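Local coordinates for CDP-glucose-4,6-dehydratase (Yersinia pseudotuberculosis, PDB 1RKX), which catalyses the removal of water from CDP-D-glucose, probably through oxidation and reduction by its bound NAD, to give the 4-keto-6-deoxy sugar nucleotide, at residues Q30-L41 and V55-I66; I76-M87 and V121-I130. All coordinates share one frame; numbering follows the deposited sequence.

Interaction 1 of 2, residues Q30-L41 and V55-I66. With NAD (nicotinamide-adenine-dinucleotide), chain G.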
# COMPACT_ATOMS: atom_id res chain seq x y z
N GLN C 30 41.41 -3.40 -7.46
CA GLN C 30 42.84 -3.41 -7.75
C GLN C 30 43.19 -4.48 -8.78
O GLN C 30 43.91 -4.22 -9.74
CB GLN C 30 43.65 -3.64 -6.47
CG GLN C 30 43.53 -2.52 -5.45
CD GLN C 30 44.22 -2.84 -4.14
OE1 GLN C 30 43.89 -2.26 -3.09
NE2 GLN C 30 45.18 -3.75 -4.18
N THR C 31 42.68 -5.70 -8.58
CA THR C 31 42.97 -6.79 -9.51
C THR C 31 42.48 -6.50 -10.92
O THR C 31 43.03 -7.04 -11.88
CB THR C 31 42.36 -8.13 -9.05
OG1 THR C 31 40.93 -8.07 -9.15
CG2 THR C 31 42.74 -8.41 -7.61
N MET C 32 41.46 -5.66 -11.06
CA MET C 32 40.94 -5.33 -12.38
C MET C 32 41.62 -4.12 -13.00
O MET C 32 41.19 -3.62 -14.04
CB MET C 32 39.42 -5.13 -12.32
CG MET C 32 38.67 -6.40 -11.93
SD MET C 32 36.89 -6.31 -12.21
CE MET C 32 36.42 -5.11 -10.94
N GLY C 33 42.68 -3.64 -12.36
CA GLY C 33 43.44 -2.51 -12.89
C GLY C 33 42.93 -1.11 -12.61
O GLY C 33 43.38 -0.16 -13.24
N ALA C 34 42.01 -0.96 -11.67
CA ALA C 34 41.49 0.36 -11.36
C ALA C 34 42.48 1.14 -10.50
O ALA C 34 43.33 0.55 -9.83
CB ALA C 34 40.15 0.26 -10.64
N THR C 35 42.38 2.46 -10.54
CA THR C 35 43.22 3.34 -9.74
C THR C 35 42.32 3.66 -8.54
O THR C 35 41.38 4.44 -8.65
CB THR C 35 43.57 4.63 -10.49
OG1 THR C 35 44.33 4.29 -11.66
CG2 THR C 35 44.38 5.56 -9.61
N VAL C 36 42.62 3.04 -7.41
CA VAL C 36 41.78 3.20 -6.23
C VAL C 36 42.34 4.03 -5.08
O VAL C 36 43.53 3.95 -4.75
CB VAL C 36 41.40 1.82 -5.65
CG1 VAL C 36 40.26 1.96 -4.65
CG2 VAL C 36 41.03 0.87 -6.79
N LYS C 37 41.45 4.81 -4.47
CA LYS C 37 41.80 5.62 -3.30
C LYS C 37 40.76 5.31 -2.23
O LYS C 37 39.56 5.29 -2.52
CB LYS C 37 41.78 7.12 -3.61
CG LYS C 37 42.15 7.97 -2.39
CD LYS C 37 42.25 9.46 -2.71
CE LYS C 37 42.68 10.26 -1.48
NZ LYS C 37 42.72 11.73 -1.73
N GLY C 38 41.21 5.08 -1.01
CA GLY C 38 40.30 4.78 0.08
C GLY C 38 40.34 5.84 1.17
O GLY C 38 41.36 6.50 1.37
N TYR C 39 39.22 6.00 1.87
CA TYR C 39 39.10 6.98 2.95
C TYR C 39 38.30 6.30 4.06
O TYR C 39 37.11 6.02 3.90
CB TYR C 39 38.34 8.21 2.45
CG TYR C 39 38.24 9.36 3.43
CD1 TYR C 39 39.16 10.41 3.41
CD2 TYR C 39 37.22 9.41 4.38
CE1 TYR C 39 39.06 11.48 4.29
CE2 TYR C 39 37.11 10.48 5.27
CZ TYR C 39 38.04 11.51 5.22
OH TYR C 39 37.93 12.58 6.08
N SER C 40 38.97 6.02 5.18
CA SER C 40 38.33 5.35 6.32
C SER C 40 39.07 5.68 7.61
O SER C 40 40.12 6.32 7.60
CB SER C 40 38.39 3.82 6.17
OG SER C 40 38.00 3.37 4.89
N LEU C 41 38.51 5.22 8.72
CA LEU C 41 39.18 5.37 10.00
C LEU C 41 40.09 4.13 10.00
O LEU C 41 39.97 3.28 9.11
CB LEU C 41 38.20 5.25 11.16
CG LEU C 41 37.14 6.34 11.34
CD1 LEU C 41 36.26 5.98 12.53
CD2 LEU C 41 37.83 7.68 11.58
N VAL C 55 45.58 -4.79 1.89
CA VAL C 55 44.69 -3.97 1.07
C VAL C 55 45.29 -2.63 0.63
O VAL C 55 45.08 -2.20 -0.50
CB VAL C 55 43.35 -3.70 1.81
CG1 VAL C 55 42.51 -2.69 1.04
CG2 VAL C 55 42.57 -4.99 1.97
N ALA C 56 46.03 -1.97 1.52
CA ALA C 56 46.59 -0.66 1.20
C ALA C 56 47.73 -0.62 0.18
O ALA C 56 47.87 0.35 -0.57
CB ALA C 56 47.06 0.02 2.48
N ASP C 57 48.54 -1.67 0.15
CA ASP C 57 49.70 -1.71 -0.73
C ASP C 57 49.47 -1.42 -2.21
O ASP C 57 50.35 -0.85 -2.86
CB ASP C 57 50.42 -3.05 -0.56
CG ASP C 57 50.86 -3.27 0.87
OD1 ASP C 57 50.67 -2.35 1.70
OD2 ASP C 57 51.38 -4.36 1.18
N GLY C 58 48.31 -1.78 -2.74
CA GLY C 58 48.05 -1.53 -4.15
C GLY C 58 47.12 -0.37 -4.43
O GLY C 58 46.51 -0.30 -5.51
N MET C 59 47.00 0.56 -3.49
CA MET C 59 46.10 1.70 -3.66
C MET C 59 46.53 2.88 -2.80
O MET C 59 47.49 2.80 -2.05
CB MET C 59 44.68 1.29 -3.26
CG MET C 59 44.56 0.99 -1.76
SD MET C 59 42.93 0.40 -1.22
CE MET C 59 41.96 1.92 -1.38
N GLN C 60 45.80 3.99 -2.94
CA GLN C 60 46.04 5.18 -2.14
C GLN C 60 45.16 4.97 -0.90
O GLN C 60 43.96 4.80 -1.03
CB GLN C 60 45.55 6.44 -2.85
CG GLN C 60 46.47 6.99 -3.91
CD GLN C 60 46.01 8.34 -4.40
OE1 GLN C 60 45.78 9.26 -3.61
NE2 GLN C 60 45.86 8.48 -5.71
N SER C 61 45.77 4.98 0.28
CA SER C 61 45.02 4.76 1.50
C SER C 61 45.07 5.97 2.43
O SER C 61 46.13 6.30 2.97
CB SER C 61 45.57 3.52 2.20
OG SER C 61 44.86 3.22 3.38
N GLU C 62 43.94 6.65 2.60
CA GLU C 62 43.89 7.81 3.49
C GLU C 62 43.05 7.52 4.72
O GLU C 62 41.94 6.97 4.62
CB GLU C 62 43.31 9.03 2.77
CG GLU C 62 43.39 10.30 3.62
CD GLU C 62 42.77 11.51 2.96
OE1 GLU C 62 42.62 11.50 1.72
OE2 GLU C 62 42.45 12.48 3.68
N ILE C 63 43.57 7.88 5.88
CA ILE C 63 42.84 7.67 7.12
C ILE C 63 42.16 8.99 7.49
O ILE C 63 42.82 10.01 7.67
CB ILE C 63 43.78 7.24 8.26
CG1 ILE C 63 44.41 5.88 7.94
CG2 ILE C 63 43.01 7.18 9.57
CD1 ILE C 63 43.40 4.78 7.63
N GLY C 64 40.83 8.95 7.58
CA GLY C 64 40.09 10.15 7.91
C GLY C 64 38.68 9.82 8.34
O GLY C 64 38.18 8.72 8.07
N ASP C 65 38.03 10.76 9.01
CA ASP C 65 36.66 10.57 9.49
C ASP C 65 35.71 11.18 8.47
O ASP C 65 35.92 12.32 8.04
CB ASP C 65 36.50 11.28 10.84
CG ASP C 65 35.30 10.80 11.61
OD1 ASP C 65 34.19 10.79 11.04
OD2 ASP C 65 35.46 10.45 12.80
N ILE C 66 34.67 10.45 8.07
CA ILE C 66 33.73 10.98 7.09
C ILE C 66 32.89 12.11 7.69
O ILE C 66 32.16 12.78 6.97
CB ILE C 66 32.77 9.90 6.53
CG1 ILE C 66 31.97 9.26 7.66
CG2 ILE C 66 33.56 8.88 5.71
CD1 ILE C 66 30.92 8.26 7.16
PA NAD G . 33.26 -2.91 8.81
O1A NAD G . 33.11 -2.44 10.21
O2A NAD G . 34.22 -4.02 8.56
O5B NAD G . 33.66 -1.69 7.84
C5B NAD G . 33.19 -0.36 8.16
C4B NAD G . 34.10 0.71 7.54
O4B NAD G . 33.49 1.94 7.99
C3B NAD G . 35.50 0.70 8.11
O3B NAD G . 36.42 0.74 7.00
C2B NAD G . 35.51 1.94 8.98
O2B NAD G . 36.84 2.51 9.17
C1B NAD G . 34.53 2.83 8.26
N9A NAD G . 34.03 3.91 9.09
C8A NAD G . 33.17 3.82 10.15
N7A NAD G . 32.90 4.99 10.73
C5A NAD G . 33.65 5.89 9.99
C6A NAD G . 33.80 7.29 10.10
N6A NAD G . 33.23 8.07 11.00
N1A NAD G . 34.63 7.91 9.20
C2A NAD G . 35.25 7.12 8.26
N3A NAD G . 35.18 5.83 8.07
C4A NAD G . 34.35 5.25 8.98
O3 NAD G . 31.84 -3.28 8.28
PN NAD G . 31.36 -3.89 6.84
O1N NAD G . 30.79 -5.20 7.17
O2N NAD G . 32.55 -3.97 5.95
O5D NAD G . 30.22 -2.89 6.40
C5D NAD G . 30.43 -2.15 5.19
C4D NAD G . 29.21 -1.31 4.88
O4D NAD G . 28.14 -2.28 4.60
C3D NAD G . 28.63 -0.41 5.97
O3D NAD G . 27.99 0.71 5.34
C2D NAD G . 27.60 -1.33 6.63
O2D NAD G . 26.63 -0.56 7.35
C1D NAD G . 27.03 -2.03 5.42
N1N NAD G . 26.35 -3.27 5.77
C2N NAD G . 27.04 -4.45 6.10
C3N NAD G . 26.31 -5.73 6.36
C7N NAD G . 27.12 -6.93 6.64
O7N NAD G . 26.49 -7.98 6.84
N7N NAD G . 28.47 -6.93 6.69
C4N NAD G . 24.80 -5.70 6.43
C5N NAD G . 24.23 -4.36 6.09
C6N NAD G . 24.92 -3.28 5.79
O HOH W 1 44.87 0.94 -7.11
O HOH W 2 44.07 13.33 0.15
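Val36 sets CG1 against the methyl CE of Met59, 3.7 Å away, and its carbonyl accepts from Gln60 N. Met59 CG lies between the backbone N and the carbonyl carbon (chi1 66°) and its chain folds at chi3, which brings CE over the backbone of Gly38, 3.3 Å from Gly38 N. Lys37 runs fully extended across Gln60, its CD 3.6 Å from Gln60 OE1, and ends in a long salt bridge from NZ to Glu62 OE1; a water joins the same two atoms, and Ser75 binds both groups. Strands 35-40 and 60-63 are neighbours in a parallel Rossmann sheet, 60-63 outermost within the chain, joined by a beta-alpha-beta connection through helix 49-52. Tyr39 reaches along the sheet to the loop beyond: Gly64 CA sits over one ring face, a CH-pi contact 4.1 Å from the centroid, while OH donates to Asp65 O from above the carbonyl plane. Ser40 O takes Gly64 N at 2.7 Å. Leu41 places CD1 3.6 Å from NAD C5A and CD2 against Asp65 CA; at the base's edge, Asp65 OD1 accepts from NAD N6A, its OD2 salt-bridged to Arg67, and Ile66 N donates to NAD N1A (2.8 Å).

Interaction 2 of 2, residues I76-M87 and V121-I130. With NAD (nicotinamide-adenine-dinucleotide), chain G.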
# COMPACT_ATOMS: atom_id res chain seq x y z
N ILE C 76 38.54 13.98 -1.77
CA ILE C 76 37.87 13.68 -3.02
C ILE C 76 38.33 14.60 -4.15
O ILE C 76 38.62 14.15 -5.26
CB ILE C 76 36.33 13.77 -2.85
CG1 ILE C 76 35.86 12.68 -1.88
CG2 ILE C 76 35.65 13.64 -4.21
CD1 ILE C 76 34.39 12.77 -1.49
N ARG C 77 38.39 15.90 -3.87
CA ARG C 77 38.81 16.88 -4.87
C ARG C 77 40.23 16.60 -5.36
O ARG C 77 40.53 16.75 -6.54
CB ARG C 77 38.77 18.29 -4.28
CG ARG C 77 39.37 19.36 -5.20
CD ARG C 77 39.47 20.68 -4.48
NE ARG C 77 38.15 21.19 -4.12
CZ ARG C 77 37.92 22.02 -3.12
NH1 ARG C 77 38.92 22.44 -2.36
NH2 ARG C 77 36.69 22.44 -2.87
N GLU C 78 41.09 16.20 -4.43
CA GLU C 78 42.48 15.88 -4.75
C GLU C 78 42.55 14.69 -5.71
O GLU C 78 43.37 14.67 -6.63
CB GLU C 78 43.23 15.55 -3.46
CG GLU C 78 44.70 15.15 -3.62
CD GLU C 78 44.89 13.75 -4.20
OE1 GLU C 78 44.28 12.79 -3.67
OE2 GLU C 78 45.65 13.61 -5.17
N PHE C 79 41.67 13.72 -5.51
CA PHE C 79 41.64 12.51 -6.32
C PHE C 79 40.88 12.58 -7.65
O PHE C 79 41.26 11.89 -8.60
CB PHE C 79 41.09 11.36 -5.47
CG PHE C 79 41.18 10.01 -6.15
CD1 PHE C 79 42.41 9.47 -6.48
CD2 PHE C 79 40.02 9.30 -6.44
CE1 PHE C 79 42.50 8.22 -7.10
CE2 PHE C 79 40.10 8.05 -7.06
CZ PHE C 79 41.34 7.51 -7.39
N GLN C 80 39.83 13.38 -7.72
CA GLN C 80 39.03 13.50 -8.95
C GLN C 80 38.50 12.14 -9.41
O GLN C 80 38.76 11.71 -10.54
CB GLN C 80 39.87 14.13 -10.07
CG GLN C 80 40.39 15.53 -9.76
CD GLN C 80 39.30 16.58 -9.78
OE1 GLN C 80 38.63 16.77 -10.80
NE2 GLN C 80 39.11 17.27 -8.66
N PRO C 81 37.75 11.44 -8.56
CA PRO C 81 37.22 10.13 -8.94
C PRO C 81 36.09 10.21 -9.97
O PRO C 81 35.39 11.21 -10.06
CB PRO C 81 36.72 9.57 -7.61
CG PRO C 81 36.17 10.80 -6.95
CD PRO C 81 37.29 11.82 -7.21
N GLU C 82 35.93 9.14 -10.75
CA GLU C 82 34.87 9.07 -11.75
C GLU C 82 33.79 8.16 -11.16
O GLU C 82 32.63 8.21 -11.56
CB GLU C 82 35.36 8.41 -13.03
CG GLU C 82 36.63 8.96 -13.62
CD GLU C 82 37.13 8.06 -14.74
OE1 GLU C 82 36.44 7.97 -15.77
OE2 GLU C 82 38.21 7.43 -14.56
N ILE C 83 34.21 7.32 -10.23
CA ILE C 83 33.30 6.38 -9.58
C ILE C 83 33.54 6.38 -8.08
O ILE C 83 34.68 6.36 -7.61
CB ILE C 83 33.52 4.94 -10.12
CG1 ILE C 83 33.31 4.92 -11.64
CG2 ILE C 83 32.54 3.98 -9.44
CD1 ILE C 83 33.64 3.58 -12.28
N VAL C 84 32.44 6.40 -7.32
CA VAL C 84 32.53 6.41 -5.87
C VAL C 84 31.67 5.32 -5.23
O VAL C 84 30.51 5.15 -5.59
CB VAL C 84 32.07 7.76 -5.29
CG1 VAL C 84 32.10 7.69 -3.76
CG2 VAL C 84 32.96 8.89 -5.80
N PHE C 85 32.25 4.60 -4.28
CA PHE C 85 31.53 3.58 -3.52
C PHE C 85 31.59 4.04 -2.07
O PHE C 85 32.68 4.12 -1.48
CB PHE C 85 32.21 2.21 -3.63
CG PHE C 85 32.04 1.54 -4.97
CD1 PHE C 85 33.02 1.68 -5.95
CD2 PHE C 85 30.92 0.77 -5.24
CE1 PHE C 85 32.88 1.04 -7.19
CE2 PHE C 85 30.76 0.12 -6.47
CZ PHE C 85 31.75 0.26 -7.45
N HIS C 86 30.43 4.36 -1.50
CA HIS C 86 30.39 4.81 -0.11
C HIS C 86 30.01 3.65 0.80
O HIS C 86 28.85 3.27 0.88
CB HIS C 86 29.38 5.96 0.02
CG HIS C 86 29.20 6.46 1.43
ND1 HIS C 86 30.26 6.75 2.26
CD2 HIS C 86 28.08 6.72 2.15
CE1 HIS C 86 29.81 7.17 3.43
NE2 HIS C 86 28.48 7.16 3.38
N MET C 87 31.01 3.10 1.49
CA MET C 87 30.77 1.99 2.39
C MET C 87 31.08 2.28 3.85
O MET C 87 30.81 1.46 4.72
CB MET C 87 31.55 0.75 1.94
CG MET C 87 30.98 0.12 0.68
SD MET C 87 31.46 -1.60 0.47
CE MET C 87 33.01 -1.38 -0.31
N VAL C 121 32.80 18.98 -6.32
CA VAL C 121 34.00 18.59 -7.06
C VAL C 121 33.69 18.36 -8.53
O VAL C 121 34.45 18.77 -9.41
CB VAL C 121 34.62 17.30 -6.46
CG1 VAL C 121 35.77 16.82 -7.34
CG2 VAL C 121 35.13 17.58 -5.05
N GLY C 122 32.55 17.72 -8.80
CA GLY C 122 32.16 17.45 -10.17
C GLY C 122 32.95 16.34 -10.83
O GLY C 122 33.93 15.85 -10.27
N GLY C 123 32.52 15.91 -12.01
CA GLY C 123 33.22 14.86 -12.72
C GLY C 123 32.90 13.44 -12.32
O GLY C 123 33.29 12.49 -13.01
N VAL C 124 32.20 13.25 -11.20
CA VAL C 124 31.85 11.90 -10.78
C VAL C 124 30.71 11.39 -11.65
O VAL C 124 29.65 12.02 -11.74
CB VAL C 124 31.44 11.87 -9.30
CG1 VAL C 124 31.09 10.45 -8.89
CG2 VAL C 124 32.58 12.41 -8.42
N LYS C 125 30.93 10.25 -12.29
CA LYS C 125 29.94 9.66 -13.19
C LYS C 125 29.00 8.67 -12.51
O LYS C 125 27.82 8.59 -12.86
CB LYS C 125 30.66 8.96 -14.36
CG LYS C 125 31.53 9.88 -15.23
CD LYS C 125 30.81 10.29 -16.50
CE LYS C 125 29.57 11.11 -16.19
NZ LYS C 125 28.64 11.25 -17.34
N ALA C 126 29.52 7.92 -11.55
CA ALA C 126 28.71 6.92 -10.85
C ALA C 126 28.96 6.92 -9.35
O ALA C 126 30.10 6.91 -8.88
CB ALA C 126 28.98 5.53 -11.41
N VAL C 127 27.87 6.92 -8.59
CA VAL C 127 27.95 6.90 -7.14
C VAL C 127 27.10 5.74 -6.63
O VAL C 127 25.91 5.64 -6.93
CB VAL C 127 27.42 8.21 -6.51
CG1 VAL C 127 27.55 8.15 -4.97
CG2 VAL C 127 28.19 9.40 -7.05
N VAL C 128 27.73 4.85 -5.87
CA VAL C 128 27.03 3.71 -5.31
C VAL C 128 27.12 3.82 -3.80
O VAL C 128 28.18 3.61 -3.20
CB VAL C 128 27.66 2.38 -5.77
CG1 VAL C 128 27.00 1.21 -5.04
CG2 VAL C 128 27.48 2.22 -7.27
N ASN C 129 26.00 4.17 -3.19
CA ASN C 129 25.95 4.34 -1.76
C ASN C 129 25.40 3.09 -1.07
O ASN C 129 24.25 2.73 -1.25
CB ASN C 129 25.08 5.56 -1.41
CG ASN C 129 24.83 5.68 0.07
OD1 ASN C 129 25.61 5.20 0.88
ND2 ASN C 129 23.73 6.34 0.43
N ILE C 130 26.26 2.45 -0.29
CA ILE C 130 25.88 1.25 0.44
C ILE C 130 25.12 1.64 1.71
O ILE C 130 25.66 2.31 2.60
CB ILE C 130 27.12 0.42 0.86
CG1 ILE C 130 27.71 -0.31 -0.35
CG2 ILE C 130 26.74 -0.61 1.93
CD1 ILE C 130 28.25 0.61 -1.42
PA NAD G . 33.26 -2.91 8.81
O1A NAD G . 33.11 -2.44 10.21
O2A NAD G . 34.22 -4.02 8.56
O5B NAD G . 33.66 -1.69 7.84
C5B NAD G . 33.19 -0.36 8.16
C4B NAD G . 34.10 0.71 7.54
O4B NAD G . 33.49 1.94 7.99
C3B NAD G . 35.50 0.70 8.11
O3B NAD G . 36.42 0.74 7.00
C2B NAD G . 35.51 1.94 8.98
O2B NAD G . 36.84 2.51 9.17
C1B NAD G . 34.53 2.83 8.26
N9A NAD G . 34.03 3.91 9.09
C8A NAD G . 33.17 3.82 10.15
N7A NAD G . 32.90 4.99 10.73
C5A NAD G . 33.65 5.89 9.99
C6A NAD G . 33.80 7.29 10.10
N6A NAD G . 33.23 8.07 11.00
N1A NAD G . 34.63 7.91 9.20
C2A NAD G . 35.25 7.12 8.26
N3A NAD G . 35.18 5.83 8.07
C4A NAD G . 34.35 5.25 8.98
O3 NAD G . 31.84 -3.28 8.28
PN NAD G . 31.36 -3.89 6.84
O1N NAD G . 30.79 -5.20 7.17
O2N NAD G . 32.55 -3.97 5.95
O5D NAD G . 30.22 -2.89 6.40
C5D NAD G . 30.43 -2.15 5.19
C4D NAD G . 29.21 -1.31 4.88
O4D NAD G . 28.14 -2.28 4.60
C3D NAD G . 28.63 -0.41 5.97
O3D NAD G . 27.99 0.71 5.34
C2D NAD G . 27.60 -1.33 6.63
O2D NAD G . 26.63 -0.56 7.35
C1D NAD G . 27.03 -2.03 5.42
N1N NAD G . 26.35 -3.27 5.77
C2N NAD G . 27.04 -4.45 6.10
C3N NAD G . 26.31 -5.73 6.36
C7N NAD G . 27.12 -6.93 6.64
O7N NAD G . 26.49 -7.98 6.84
N7N NAD G . 28.47 -6.93 6.69
C4N NAD G . 24.80 -5.70 6.43
C5N NAD G . 24.23 -4.36 6.09
C6N NAD G . 24.92 -3.28 5.79
O HOH W 3 36.68 18.46 -11.23
O HOH W 4 35.90 13.78 -10.05
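Phe85 and Val128 lie side by side on one face of the paired strands, CD2 of the ring 3.7 Å from Val128 CB. The packing is tightest two residues further on, where Met87 CG presses on Ile130 CG1 and CD1, each at 3.5 Å, closer than usual for carbon pairs. Met87 holds this CG beside its backbone N, anti to the carbonyl carbon (chi1 -72°), where it meets Ile130 at a slant. On the other face, His86 points the same way as Asn129, its ring turned 37° from the amide plane and its ND1 bonded to Thr15. Between the strands, which run within 5° of parallel, the backbone bonds pass from Val84 N to Ala126 O and on to Ile130 N with His86 O. At the start of the ladder Glu82 O is gripped twice, by Lys125 N (2.8 Å) and Ala126 N.

Before the ladder begins, at the end away from Met87 and Ile130, the contact is looser and wetter. Val121 alone reaches back to the helix end, CG2 3.8 Å from Arg77 CB and CG1 3.6 Å from Gln80 NE2. That amide is held by a nearly straight bond to Arg77 O, in the amide plane and on a carbonyl lone pair. One water donates to Gln80 OE1 and Val121 O, another to Pro81 O and Gly122 O, so water as well as side chains joins the two turns.

At the C-terminal ends of the strands, Met87 O accepts from NAD O3D at 3.0 Å and Ile130 CG2 lies 3.4 Å from O4D, the nicotinamide-ribose site at the carboxyl edge of a Rossmann-fold sheet.

In the fold
Interaction 1 closes before interaction 2 opens along the chain, and their centres lie 13 Å apart on the same side of the chain's centre. Both belong to one seven-stranded parallel sheet, in which strand 11-15 separates the 60-63/35-40 pair from the 83-86/126-130 pair. Helix 69-79 follows strand 60-63 and leads into strand 83-86. Its last turn also joins the contacts directly: Glu78 OE1 makes a 2.7 Å salt bridge to Lys37 NZ, and Phe79 packs on Lys37 and Gln60. The two strand pairs hold different parts of one NAD, interaction 1 the adenosine end and interaction 2 the nicotinamide ribose, so the cofactor lies along the carboxyl ends of the strands, across the gap between the two pairs.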